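Local coordinates for conserved protein with 2 CBS domains (Pyrobaculum aerophilum, PDB 2RIH), which binds AMP through a pair of CBS domains that form a Bateman module, and so probably acts as a sensor of adenine nucleotides, at residues A52-R57 against M74-S79; P15-E20 against V40-D45; N46-V51 against N110-G115; V36-L41 against I101-V106. All coordinates share one frame; numbering follows the deposited sequence.

Contact 1: residues A52-R57 against M74-S79; sequences AVVSER and MPIANS. With SO4 (sulfate ion), chain C; SO4 (sulfate ion), chain F.
The linker residue N78 pairs with V53 at the margin of strand 50-55 as a single antiparallel hydrogen-bonded bridge, V53 N to N78 O and N78 N to V53 O both 2.8 Å and each donor in the plane of its carbonyl. The bridge ties the chain between the two CBS motifs back onto the sheet of the first, beside the cleft where AMP is seen to bind S55 and N78. A52 CB and A77 CB meet at 3.6 Å beside the bridge. M74 starts out away from the strand, but its chain bends at chi2 and chi3 and lays M74 SD 3.7 Å from A52 CB. The same A77 CB also touches CG2 of V54, while CG1 of V54, anti to the backbone N, crosses I76 obliquely and reaches CD1. The amide of N78 turns instead to D58, hydrogen-bonded through ND2. Beyond the bridge S55 N-caps helix 56-64; the capping bond from R57 N to S55 OG is weak. R57 grips one sulfate edge-on, chiefly through NH2, and S55 OG gives its proton to O4 of a second sulfate at 2.8 Å.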
loop_
_atom_site.group_PDB
_atom_site.type_symbol
_atom_site.label_atom_id
_atom_site.label_comp_id
_atom_site.label_asym_id
_atom_site.label_seq_id
_atom_site.Cartn_x
_atom_site.Cartn_y
_atom_site.Cartn_z
ATOM N N ALA A 52 -5.579 16.121 -8.229
ATOM C CA ALA A 52 -4.373 15.334 -8.068
ATOM C C ALA A 52 -4.523 14.385 -6.905
ATOM O O ALA A 52 -5.434 14.535 -6.087
ATOM C CB ALA A 52 -3.167 16.255 -7.846
ATOM N N VAL A 53 -3.623 13.411 -6.842
ATOM C CA VAL A 53 -3.546 12.489 -5.722
ATOM C C VAL A 53 -2.108 12.377 -5.223
ATOM O O VAL A 53 -1.150 12.487 -6.001
ATOM C CB VAL A 53 -4.108 11.083 -6.080
ATOM C CG1 VAL A 53 -5.578 11.198 -6.466
ATOM C CG2 VAL A 53 -3.291 10.396 -7.202
ATOM N N VAL A 54 -1.984 12.182 -3.912
ATOM C CA VAL A 54 -0.717 11.927 -3.253
ATOM C C VAL A 54 -0.895 10.712 -2.355
ATOM O O VAL A 54 -1.743 10.714 -1.463
ATOM C CB VAL A 54 -0.268 13.127 -2.381
ATOM C CG1 VAL A 54 1.079 12.837 -1.718
ATOM C CG2 VAL A 54 -0.188 14.389 -3.218
ATOM N N SER A 55 -0.120 9.662 -2.607
ATOM C CA SER A 55 -0.160 8.488 -1.751
ATOM C C SER A 55 1.081 8.422 -0.875
ATOM O O SER A 55 2.055 9.151 -1.085
ATOM C CB SER A 55 -0.281 7.216 -2.579
ATOM O OG SER A 55 0.866 7.039 -3.373
ATOM N N GLU A 56 1.016 7.550 0.122
ATOM C CA GLU A 56 2.149 7.237 0.980
ATOM C C GLU A 56 3.371 6.809 0.164
ATOM O O GLU A 56 4.512 6.998 0.595
ATOM C CB GLU A 56 1.758 6.142 1.977
ATOM C CG GLU A 56 1.328 4.837 1.355
ATOM C CD GLU A 56 0.685 3.898 2.353
ATOM O OE1 GLU A 56 -0.224 3.156 1.953
ATOM O OE2 GLU A 56 1.074 3.906 3.531
ATOM N N ARG A 57 3.127 6.231 -1.009
ATOM C CA ARG A 57 4.202 5.887 -1.922
ATOM C C ARG A 57 4.928 7.109 -2.484
ATOM O O ARG A 57 6.148 7.081 -2.667
ATOM C CB ARG A 57 3.682 5.027 -3.066
ATOM C CG ARG A 57 4.810 4.590 -3.972
ATOM C CD ARG A 57 4.615 3.200 -4.503
ATOM N NE ARG A 57 4.553 2.221 -3.422
ATOM C CZ ARG A 57 4.498 0.910 -3.619
ATOM N NH1 ARG A 57 4.530 0.415 -4.850
ATOM N NH2 ARG A 57 4.416 0.100 -2.581
ATOM N N MET A 74 1.877 19.321 -4.349
ATOM C CA MET A 74 1.491 19.213 -5.765
ATOM C C MET A 74 2.606 18.694 -6.687
ATOM O O MET A 74 2.339 17.837 -7.534
ATOM C CB MET A 74 0.899 20.528 -6.305
ATOM C CG MET A 74 0.346 20.419 -7.742
ATOM S SD MET A 74 -0.947 19.160 -7.956
ATOM C CE MET A 74 -2.355 20.069 -7.325
ATOM N N PRO A 75 3.844 19.215 -6.556
ATOM C CA PRO A 75 4.935 18.660 -7.370
ATOM C C PRO A 75 5.180 17.142 -7.227
ATOM O O PRO A 75 5.729 16.544 -8.136
ATOM C CB PRO A 75 6.163 19.453 -6.902
ATOM C CG PRO A 75 5.609 20.734 -6.399
ATOM C CD PRO A 75 4.307 20.358 -5.745
ATOM N N ILE A 76 4.787 16.523 -6.117
ATOM C CA ILE A 76 4.961 15.070 -5.978
ATOM C C ILE A 76 3.671 14.305 -6.315
ATOM O O ILE A 76 3.645 13.077 -6.275
ATOM C CB ILE A 76 5.502 14.664 -4.584
ATOM C CG1 ILE A 76 4.454 14.825 -3.477
ATOM C CG2 ILE A 76 6.751 15.463 -4.262
ATOM C CD1 ILE A 76 4.790 14.066 -2.217
ATOM N N ALA A 77 2.623 15.049 -6.654
ATOM C CA ALA A 77 1.297 14.495 -6.916
ATOM C C ALA A 77 1.175 13.863 -8.302
ATOM O O ALA A 77 1.984 14.113 -9.197
ATOM C CB ALA A 77 0.248 15.596 -6.740
ATOM N N ASN A 78 0.143 13.044 -8.464
ATOM C CA ASN A 78 -0.148 12.360 -9.719
ATOM C C ASN A 78 -1.554 12.700 -10.174
ATOM O O ASN A 78 -2.384 13.110 -9.371
ATOM C CB ASN A 78 -0.044 10.847 -9.527
ATOM C CG ASN A 78 1.311 10.422 -9.033
ATOM O OD1 ASN A 78 2.310 10.591 -9.725
ATOM N ND2 ASN A 78 1.359 9.885 -7.826
ATOM N N SER A 79 -1.815 12.526 -11.466
ATOM C CA SER A 79 -3.151 12.746 -12.014
ATOM C C SER A 79 -4.118 11.713 -11.434
ATOM O O SER A 79 -3.749 10.546 -11.285
ATOM C CB SER A 79 -3.135 12.649 -13.537
ATOM O OG SER A 79 -4.331 13.161 -14.077
HETATM S S SO4 C . -0.542 3.671 -4.452
HETATM O O1 SO4 C . 0.012 2.479 -5.082
HETATM O O2 SO4 C . -1.958 3.771 -4.810
HETATM O O3 SO4 C . -0.453 3.591 -2.997
HETATM O O4 SO4 C . 0.193 4.818 -4.938
HETATM S S SO4 F . 3.332 -3.626 -3.015
HETATM O O1 SO4 F . 4.335 -4.011 -2.029
HETATM O O2 SO4 F . 3.163 -4.691 -3.988
HETATM O O3 SO4 F . 2.063 -3.397 -2.361
HETATM O O4 SO4 F . 3.770 -2.424 -3.691
#

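Contact 2: residues P15-E20 against V40-D45; sequences PVSLPE and VLTARD
A chi1 of 57° places CG of E20 in the crowded position between backbone N and carbonyl carbon, and the chain then runs extended, carrying the carboxylate to the backbone of R44. R44 takes the same first torsion (61°) and bends at chi3, so the two side chains cross at about a right angle. E20 OE1 accepts the backbone N of R44 on its anti lone pair at 2.9 Å, a nearly straight bond that anchors this oxygen. The guanidinium meets the acid edge-on, OE2 lying near its plane, but the charges pair loosely: E20 OE1 to R44 NH1 is a long salt bridge of 3.9 Å, the two planes tilted 62° apart. Behind this clasp the strands pair in parallel. V40 N binds V16 O at 2.8 Å, L18 N binds V40 O, T42 N binds L18 O at 2.9 Å, and E20 N closes the series on T42 O. S17 and V40 share one face of the sheet. S17 CB also meets T42 CG2 at 4.0 Å; one water joins S17 OG to T42 OG1. L18 and L41 lie on the other face, CB against CD2, with L18 also resting on helix 24-34. Parallel strands 16-19 and 38-43 joined through that helix form the beta-alpha-beta unit of a CBS motif, and V16 belongs to an AMP site.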
loop_
_atom_site.group_PDB
_atom_site.type_symbol
_atom_site.label_atom_id
_atom_site.label_comp_id
_atom_site.label_asym_id
_atom_site.label_seq_id
_atom_site.Cartn_x
_atom_site.Cartn_y
_atom_site.Cartn_z
ATOM N N PRO A 15 -13.286 10.389 2.120
ATOM C CA PRO A 15 -11.922 10.390 1.631
ATOM C C PRO A 15 -11.102 11.492 2.281
ATOM O O PRO A 15 -11.655 12.498 2.737
ATOM C CB PRO A 15 -12.089 10.650 0.131
ATOM C CG PRO A 15 -13.350 11.375 0.018
ATOM C CD PRO A 15 -14.239 10.827 1.090
ATOM N N VAL A 16 -9.793 11.276 2.344
ATOM C CA VAL A 16 -8.872 12.305 2.773
ATOM C C VAL A 16 -8.655 13.251 1.593
ATOM O O VAL A 16 -8.142 12.851 0.541
ATOM C CB VAL A 16 -7.518 11.716 3.224
ATOM C CG1 VAL A 16 -6.505 12.822 3.455
ATOM C CG2 VAL A 16 -7.699 10.895 4.477
ATOM N N SER A 17 -9.089 14.494 1.746
ATOM C CA SER A 17 -8.838 15.494 0.727
ATOM C C SER A 17 -8.267 16.750 1.360
ATOM O O SER A 17 -8.613 17.100 2.481
ATOM C CB SER A 17 -10.103 15.815 -0.075
ATOM O OG SER A 17 -11.082 16.435 0.732
ATOM N N LEU A 18 -7.373 17.399 0.625
ATOM C CA LEU A 18 -6.761 18.640 1.045
ATOM C C LEU A 18 -6.760 19.575 -0.163
ATOM O O LEU A 18 -6.785 19.110 -1.303
ATOM C CB LEU A 18 -5.328 18.404 1.537
ATOM C CG LEU A 18 -5.114 17.550 2.794
ATOM C CD1 LEU A 18 -5.041 16.049 2.460
ATOM C CD2 LEU A 18 -3.857 17.989 3.508
ATOM N N PRO A 19 -6.765 20.898 0.076
ATOM C CA PRO A 19 -6.621 21.785 -1.079
ATOM C C PRO A 19 -5.281 21.581 -1.794
ATOM O O PRO A 19 -4.302 21.122 -1.188
ATOM C CB PRO A 19 -6.739 23.193 -0.484
ATOM C CG PRO A 19 -6.549 23.040 0.981
ATOM C CD PRO A 19 -6.925 21.633 1.340
ATOM N N GLU A 20 -5.265 21.910 -3.079
ATOM C CA GLU A 20 -4.094 21.740 -3.941
ATOM C C GLU A 20 -2.817 22.464 -3.488
ATOM O O GLU A 20 -1.736 22.162 -3.991
ATOM C CB GLU A 20 -4.440 22.162 -5.376
ATOM C CG GLU A 20 -4.951 23.595 -5.535
ATOM C CD GLU A 20 -5.170 23.964 -6.987
ATOM O OE1 GLU A 20 -6.273 24.416 -7.329
ATOM O OE2 GLU A 20 -4.239 23.786 -7.793
ATOM N N VAL A 40 -6.575 12.945 -1.776
ATOM C CA VAL A 40 -6.981 13.659 -2.978
ATOM C C VAL A 40 -6.743 15.159 -2.792
ATOM O O VAL A 40 -7.165 15.740 -1.798
ATOM C CB VAL A 40 -8.471 13.397 -3.315
ATOM C CG1 VAL A 40 -8.926 14.240 -4.513
ATOM C CG2 VAL A 40 -8.704 11.920 -3.585
ATOM N N LEU A 41 -6.043 15.776 -3.737
ATOM C CA LEU A 41 -5.874 17.231 -3.733
ATOM C C LEU A 41 -7.000 17.802 -4.579
ATOM O O LEU A 41 -7.256 17.315 -5.679
ATOM C CB LEU A 41 -4.500 17.654 -4.256
ATOM C CG LEU A 41 -3.253 17.221 -3.462
ATOM C CD1 LEU A 41 -2.019 17.981 -3.963
ATOM C CD2 LEU A 41 -3.397 17.403 -1.946
ATOM N N THR A 42 -7.711 18.791 -4.037
ATOM C CA THR A 42 -8.886 19.346 -4.701
ATOM C C THR A 42 -8.637 20.774 -5.174
ATOM O O THR A 42 -7.756 21.476 -4.662
ATOM C CB THR A 42 -10.139 19.304 -3.781
ATOM O OG1 THR A 42 -9.877 20.023 -2.573
ATOM C CG2 THR A 42 -10.502 17.856 -3.435
ATOM N N ALA A 43 -9.420 21.181 -6.168
ATOM C CA ALA A 43 -9.308 22.503 -6.760
ATOM C C ALA A 43 -9.561 23.575 -5.701
ATOM O O ALA A 43 -10.485 23.459 -4.891
ATOM C CB ALA A 43 -10.295 22.651 -7.917
ATOM N N ARG A 44 -8.719 24.602 -5.708
ATOM C CA ARG A 44 -8.840 25.704 -4.763
ATOM C C ARG A 44 -10.256 26.297 -4.756
ATOM O O ARG A 44 -10.807 26.589 -3.689
ATOM C CB ARG A 44 -7.777 26.775 -5.059
ATOM C CG ARG A 44 -7.864 27.412 -6.445
ATOM C CD ARG A 44 -6.496 27.867 -6.972
ATOM N NE ARG A 44 -5.734 28.639 -5.983
ATOM C CZ ARG A 44 -4.560 28.289 -5.454
ATOM N NH1 ARG A 44 -3.942 27.163 -5.805
ATOM N NH2 ARG A 44 -3.982 29.091 -4.563
ATOM N N ASP A 45 -10.856 26.468 -5.934
ATOM C CA ASP A 45 -12.200 27.056 -6.031
ATOM C C ASP A 45 -13.347 26.036 -5.960
ATOM O O ASP A 45 -14.512 26.433 -5.931
ATOM C CB ASP A 45 -12.331 27.912 -7.304
ATOM C CG ASP A 45 -11.574 29.238 -7.214
ATOM O OD1 ASP A 45 -11.253 29.692 -6.094
ATOM O OD2 ASP A 45 -11.310 29.836 -8.277
HETATM O O HOH W 1 -10.367 19.516 0.125
#

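Contact 3: residues N46-V51 against N110-G115; sequences NPKRPV and NGELVG
Two loops meet where the sheets of the paired CBS motifs face each other in the Bateman module: the type I beta turn N46-R49 leading into strand 50-55, and the chain entering strand 113-118. N46 shapes the turn from within. N46 OD1 accepts K48 N at 3.1 Å as an Asx turn, with the donor well above the carbonyl plane, and N46 O accepts R49 N. The turn leaves K48 O aimed at the other sheet, where it takes L113 N at 2.8 Å in the plane of the carbonyl; this is the one hydrogen bond between the loops, and E112 CA adds a CA-H...O contact to the same oxygen. K48 and E112 both begin with CG anti to the carbonyl carbon and run side by side in the same direction. They touch along their carbon chains, and K48 CE approaches E112 OE2 at 3.4 Å. Bends at chi3 and chi4 hold K48 NZ 4.5 Å from E112 OE2, beyond a salt bridge, so any attraction is probably modest; E112 OE1 is held instead by N108. L113 also packs on V105 and V40; next along the strand V114 and G115 form a classic beta bulge opposite V106. The P50 ring crosses L113 obliquely, P50 CG 4.2 Å from L113 CB, while P50 CD rests 3.5 Å from the carbonyl oxygen of G111.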
loop_
_atom_site.group_PDB
_atom_site.type_symbol
_atom_site.label_atom_id
_atom_site.label_comp_id
_atom_site.label_asym_id
_atom_site.label_seq_id
_atom_site.Cartn_x
_atom_site.Cartn_y
_atom_site.Cartn_z
ATOM N N ASN A 46 -13.035 24.738 -5.947
ATOM C CA ASN A 46 -14.061 23.702 -5.768
ATOM C C ASN A 46 -13.520 22.480 -5.015
ATOM O O ASN A 46 -12.888 21.611 -5.617
ATOM C CB ASN A 46 -14.619 23.283 -7.133
ATOM C CG ASN A 46 -15.813 22.337 -7.026
ATOM O OD1 ASN A 46 -16.253 21.978 -5.930
ATOM N ND2 ASN A 46 -16.344 21.931 -8.176
ATOM N N PRO A 47 -13.770 22.407 -3.691
ATOM C CA PRO A 47 -13.324 21.265 -2.865
ATOM C C PRO A 47 -13.874 19.888 -3.261
ATOM O O PRO A 47 -13.421 18.877 -2.727
ATOM C CB PRO A 47 -13.817 21.630 -1.456
ATOM C CG PRO A 47 -14.064 23.104 -1.494
ATOM C CD PRO A 47 -14.476 23.422 -2.887
ATOM N N LYS A 48 -14.848 19.842 -4.165
ATOM C CA LYS A 48 -15.416 18.571 -4.606
ATOM C C LYS A 48 -14.713 17.993 -5.833
ATOM O O LYS A 48 -14.860 16.807 -6.113
ATOM C CB LYS A 48 -16.909 18.725 -4.900
ATOM C CG LYS A 48 -17.748 19.027 -3.663
ATOM C CD LYS A 48 -19.181 18.528 -3.821
ATOM C CE LYS A 48 -20.097 19.564 -4.423
ATOM N NZ LYS A 48 -20.739 20.399 -3.364
ATOM N N ARG A 49 -13.949 18.832 -6.539
ATOM C CA ARG A 49 -13.290 18.439 -7.783
ATOM C C ARG A 49 -11.847 17.967 -7.551
ATOM O O ARG A 49 -10.998 18.751 -7.141
ATOM C CB ARG A 49 -13.302 19.611 -8.774
ATOM C CG ARG A 49 -13.079 19.189 -10.221
ATOM C CD ARG A 49 -13.241 20.344 -11.210
ATOM N NE ARG A 49 -12.006 21.114 -11.383
ATOM C CZ ARG A 49 -11.770 22.338 -10.899
ATOM N NH1 ARG A 49 -12.682 22.997 -10.187
ATOM N NH2 ARG A 49 -10.594 22.914 -11.137
ATOM N N PRO A 50 -11.565 16.668 -7.794
ATOM C CA PRO A 50 -10.170 16.193 -7.692
ATOM C C PRO A 50 -9.270 16.740 -8.792
ATOM O O PRO A 50 -9.674 16.779 -9.959
ATOM C CB PRO A 50 -10.289 14.670 -7.847
ATOM C CG PRO A 50 -11.697 14.356 -7.635
ATOM C CD PRO A 50 -12.473 15.551 -8.101
ATOM N N VAL A 51 -8.070 17.180 -8.420
ATOM C CA VAL A 51 -7.083 17.634 -9.410
ATOM C C VAL A 51 -5.808 16.793 -9.352
ATOM O O VAL A 51 -5.057 16.725 -10.318
ATOM C CB VAL A 51 -6.780 19.150 -9.274
ATOM C CG1 VAL A 51 -8.066 19.965 -9.546
ATOM C CG2 VAL A 51 -6.195 19.488 -7.912
ATOM N N ASN A 110 -21.183 13.626 -11.943
ATOM C CA ASN A 110 -20.859 15.049 -12.040
ATOM C C ASN A 110 -19.392 15.357 -11.725
ATOM O O ASN A 110 -19.013 16.525 -11.594
ATOM C CB ASN A 110 -21.789 15.865 -11.129
ATOM C CG ASN A 110 -23.223 15.897 -11.633
ATOM O OD1 ASN A 110 -23.503 15.543 -12.779
ATOM N ND2 ASN A 110 -24.139 16.340 -10.779
ATOM N N GLY A 111 -18.576 14.309 -11.600
ATOM C CA GLY A 111 -17.134 14.449 -11.391
ATOM C C GLY A 111 -16.722 14.826 -9.982
ATOM O O GLY A 111 -15.561 15.151 -9.739
ATOM N N GLU A 112 -17.662 14.771 -9.048
ATOM C CA GLU A 112 -17.381 15.124 -7.661
ATOM C C GLU A 112 -16.801 13.922 -6.931
ATOM O O GLU A 112 -17.148 12.777 -7.226
ATOM C CB GLU A 112 -18.653 15.609 -6.966
ATOM C CG GLU A 112 -19.266 16.837 -7.630
ATOM C CD GLU A 112 -20.686 17.125 -7.182
ATOM O OE1 GLU A 112 -21.370 16.208 -6.677
ATOM O OE2 GLU A 112 -21.119 18.278 -7.350
ATOM N N LEU A 113 -15.908 14.202 -5.987
ATOM C CA LEU A 113 -15.287 13.173 -5.161
ATOM C C LEU A 113 -16.313 12.504 -4.251
ATOM O O LEU A 113 -17.021 13.173 -3.511
ATOM C CB LEU A 113 -14.181 13.800 -4.317
ATOM C CG LEU A 113 -13.421 12.917 -3.328
ATOM C CD1 LEU A 113 -12.636 11.817 -4.036
ATOM C CD2 LEU A 113 -12.503 13.803 -2.515
ATOM N N VAL A 114 -16.386 11.178 -4.328
ATOM C CA VAL A 114 -17.251 10.380 -3.474
ATOM C C VAL A 114 -16.401 9.662 -2.421
ATOM O O VAL A 114 -16.734 9.620 -1.239
ATOM C CB VAL A 114 -18.015 9.327 -4.313
ATOM C CG1 VAL A 114 -18.986 8.539 -3.429
ATOM C CG2 VAL A 114 -18.761 10.002 -5.457
ATOM N N GLY A 115 -15.299 9.082 -2.866
ATOM C CA GLY A 115 -14.429 8.362 -1.973
ATOM C C GLY A 115 -13.177 7.907 -2.669
ATOM O O GLY A 115 -12.891 8.308 -3.817
#

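Contact 4: residues V36-L41 against I101-V106; sequences VGLAVL and IRHVVV. With SO4 (sulfate ion), chain C; SO4 (sulfate ion), chain D; SO4 (sulfate ion), chain F.
L38 and H103 run antiparallel alongside one another, with L38 CB over one face of the imidazole, toward its rim. L38 CB makes the CH-pi contact, 3.8 Å from the H103 ring centroid and 16° off the normal; CD1 reaches on to H103 CB. Chi1 of -65° sets the histidine CG beside its backbone N, and both ring nitrogens act as donors. H103 ND1 binds O2 of one sulfate at 2.8 Å, and H103 NE2 binds O4 of another at 2.7 Å, which G37 N also holds. Protons on both nitrogens would make the ring cationic, consistent with two anions at its edge. R102 clasps the first sulfate from backbone and side chain, R102 NE bonding O1 almost straight at 3.1 Å and NH2 bonding O3. These are residues of two AMP sites, G37 and L38 in one, R102 in the other and H103 in both; the sulfates, probably from the crystallisation liquor, may mimic phosphate. Deeper in, V40 and V105 meet tip to tip, CG2 to CG2 at 3.9 Å, and the L38 side chain crosses V105 at about a right angle, its CD2 toward V105 CG2. No hydrogen bond joins the strands, whose axes pass 8.7 Å apart at 40°: two sheets packed face to face. V53, P50, L113 and V116 flank these side chains, while helix 24-34 covers the reverse of strand 38-43 at A39 and L41.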
loop_
_atom_site.group_PDB
_atom_site.type_symbol
_atom_site.label_atom_id
_atom_site.label_comp_id
_atom_site.label_asym_id
_atom_site.label_seq_id
_atom_site.Cartn_x
_atom_site.Cartn_y
_atom_site.Cartn_z
ATOM N N VAL A 36 -5.187 5.712 6.226
ATOM C CA VAL A 36 -5.369 5.334 4.827
ATOM C C VAL A 36 -4.152 5.834 4.057
ATOM O O VAL A 36 -3.344 6.588 4.595
ATOM C CB VAL A 36 -6.692 5.869 4.225
ATOM C CG1 VAL A 36 -7.889 5.199 4.910
ATOM C CG2 VAL A 36 -6.774 7.416 4.311
ATOM N N GLY A 37 -4.025 5.414 2.806
ATOM C CA GLY A 37 -2.792 5.629 2.055
ATOM C C GLY A 37 -2.843 6.561 0.870
ATOM O O GLY A 37 -1.809 6.801 0.248
ATOM N N LEU A 38 -4.027 7.075 0.536
ATOM C CA LEU A 38 -4.159 8.026 -0.568
ATOM C C LEU A 38 -4.997 9.249 -0.212
ATOM O O LEU A 38 -6.121 9.123 0.297
ATOM C CB LEU A 38 -4.725 7.354 -1.825
ATOM C CG LEU A 38 -4.663 8.231 -3.081
ATOM C CD1 LEU A 38 -3.803 7.602 -4.165
ATOM C CD2 LEU A 38 -6.056 8.576 -3.601
ATOM N N ALA A 39 -4.413 10.422 -0.479
ATOM C CA ALA A 39 -5.062 11.707 -0.326
ATOM C C ALA A 39 -5.419 12.299 -1.698
ATOM O O ALA A 39 -4.663 12.175 -2.664
ATOM C CB ALA A 39 -4.145 12.681 0.448
ATOM N N VAL A 40 -6.575 12.945 -1.776
ATOM C CA VAL A 40 -6.981 13.659 -2.978
ATOM C C VAL A 40 -6.743 15.159 -2.792
ATOM O O VAL A 40 -7.165 15.740 -1.798
ATOM C CB VAL A 40 -8.471 13.397 -3.315
ATOM C CG1 VAL A 40 -8.926 14.240 -4.513
ATOM C CG2 VAL A 40 -8.704 11.920 -3.585
ATOM N N LEU A 41 -6.043 15.776 -3.737
ATOM C CA LEU A 41 -5.874 17.231 -3.733
ATOM C C LEU A 41 -7.000 17.802 -4.579
ATOM O O LEU A 41 -7.256 17.315 -5.679
ATOM C CB LEU A 41 -4.500 17.654 -4.256
ATOM C CG LEU A 41 -3.253 17.221 -3.462
ATOM C CD1 LEU A 41 -2.019 17.981 -3.963
ATOM C CD2 LEU A 41 -3.397 17.403 -1.946
ATOM N N ILE A 101 -1.269 0.732 -9.649
ATOM C CA ILE A 101 -1.608 1.485 -8.447
ATOM C C ILE A 101 -2.450 0.617 -7.519
ATOM O O ILE A 101 -2.904 -0.480 -7.894
ATOM C CB ILE A 101 -2.345 2.830 -8.761
ATOM C CG1 ILE A 101 -3.631 2.608 -9.568
ATOM C CG2 ILE A 101 -1.408 3.805 -9.487
ATOM C CD1 ILE A 101 -4.285 3.913 -10.071
ATOM N N ARG A 102 -2.625 1.086 -6.293
ATOM C CA ARG A 102 -3.348 0.317 -5.296
ATOM C C ARG A 102 -4.556 1.058 -4.764
ATOM O O ARG A 102 -5.166 0.631 -3.788
ATOM C CB ARG A 102 -2.403 -0.081 -4.172
ATOM C CG ARG A 102 -1.358 -1.078 -4.617
ATOM C CD ARG A 102 -0.320 -1.274 -3.539
ATOM N NE ARG A 102 0.250 0.017 -3.179
ATOM C CZ ARG A 102 0.857 0.282 -2.030
ATOM N NH1 ARG A 102 1.026 -0.668 -1.117
ATOM N NH2 ARG A 102 1.308 1.509 -1.804
ATOM N N HIS A 103 -4.894 2.164 -5.417
ATOM C CA HIS A 103 -6.063 2.971 -5.082
ATOM C C HIS A 103 -6.683 3.499 -6.360
ATOM O O HIS A 103 -6.016 3.564 -7.388
ATOM C CB HIS A 103 -5.670 4.179 -4.219
ATOM C CG HIS A 103 -5.125 3.812 -2.874
ATOM N ND1 HIS A 103 -3.791 3.535 -2.666
ATOM C CD2 HIS A 103 -5.731 3.679 -1.671
ATOM C CE1 HIS A 103 -3.602 3.247 -1.391
ATOM N NE2 HIS A 103 -4.761 3.319 -0.767
ATOM N N VAL A 104 -7.965 3.850 -6.282
ATOM C CA VAL A 104 -8.632 4.643 -7.308
ATOM C C VAL A 104 -9.528 5.655 -6.615
ATOM O O VAL A 104 -10.082 5.395 -5.533
ATOM C CB VAL A 104 -9.483 3.816 -8.325
ATOM C CG1 VAL A 104 -8.592 3.002 -9.234
ATOM C CG2 VAL A 104 -10.511 2.940 -7.613
ATOM N N VAL A 105 -9.651 6.817 -7.243
ATOM C CA VAL A 105 -10.539 7.866 -6.771
ATOM C C VAL A 105 -11.939 7.565 -7.300
ATOM O O VAL A 105 -12.118 7.365 -8.500
ATOM C CB VAL A 105 -10.041 9.248 -7.246
ATOM C CG1 VAL A 105 -11.011 10.352 -6.838
ATOM C CG2 VAL A 105 -8.658 9.520 -6.679
ATOM N N VAL A 106 -12.919 7.480 -6.402
ATOM C CA VAL A 106 -14.304 7.253 -6.799
ATOM C C VAL A 106 -15.010 8.595 -6.928
ATOM O O VAL A 106 -15.006 9.396 -5.998
ATOM C CB VAL A 106 -15.070 6.365 -5.784
ATOM C CG1 VAL A 106 -16.473 6.072 -6.283
ATOM C CG2 VAL A 106 -14.319 5.054 -5.533
HETATM S S SO4 C . -0.542 3.671 -4.452
HETATM O O1 SO4 C . 0.012 2.479 -5.082
HETATM O O2 SO4 C . -1.958 3.771 -4.810
HETATM O O3 SO4 C . -0.453 3.591 -2.997
HETATM O O4 SO4 C . 0.193 4.818 -4.938
HETATM S S SO4 D . -5.318 1.690 2.521
HETATM O O1 SO4 D . -4.894 0.634 1.618
HETATM O O2 SO4 D . -6.742 1.548 2.795
HETATM O O3 SO4 D . -4.609 1.579 3.778
HETATM O O4 SO4 D . -5.056 2.984 1.927
HETATM S S SO4 F . 3.332 -3.626 -3.015
HETATM O O1 SO4 F . 4.335 -4.011 -2.029
HETATM O O2 SO4 F . 3.163 -4.691 -3.988
HETATM O O3 SO4 F . 2.063 -3.397 -2.361
HETATM O O4 SO4 F . 3.770 -2.424 -3.691
#

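Contact 4 lies about 1 Å from the centre of the chain, where the sheets of the two CBS motifs face each other; contact 3 joins the same sheets at the surface, centres about 13 Å away. Contact 2 pairs strands 16-19 and 38-43 of the first sheet, and contact 1, about 9 Å from contact 4, fastens the linker to that sheet's strand 50-55. Along the chain contact 2 closes before contact 1 opens, contact 1 is nested within the loops closed by contacts 3 and 4, and those two cross. Contacts 1 and 4 share two sulfates and touch the second subunit, consistent with AMP sites that lie close to the dimer interface, whereas contacts 2 and 3 touch no other chain.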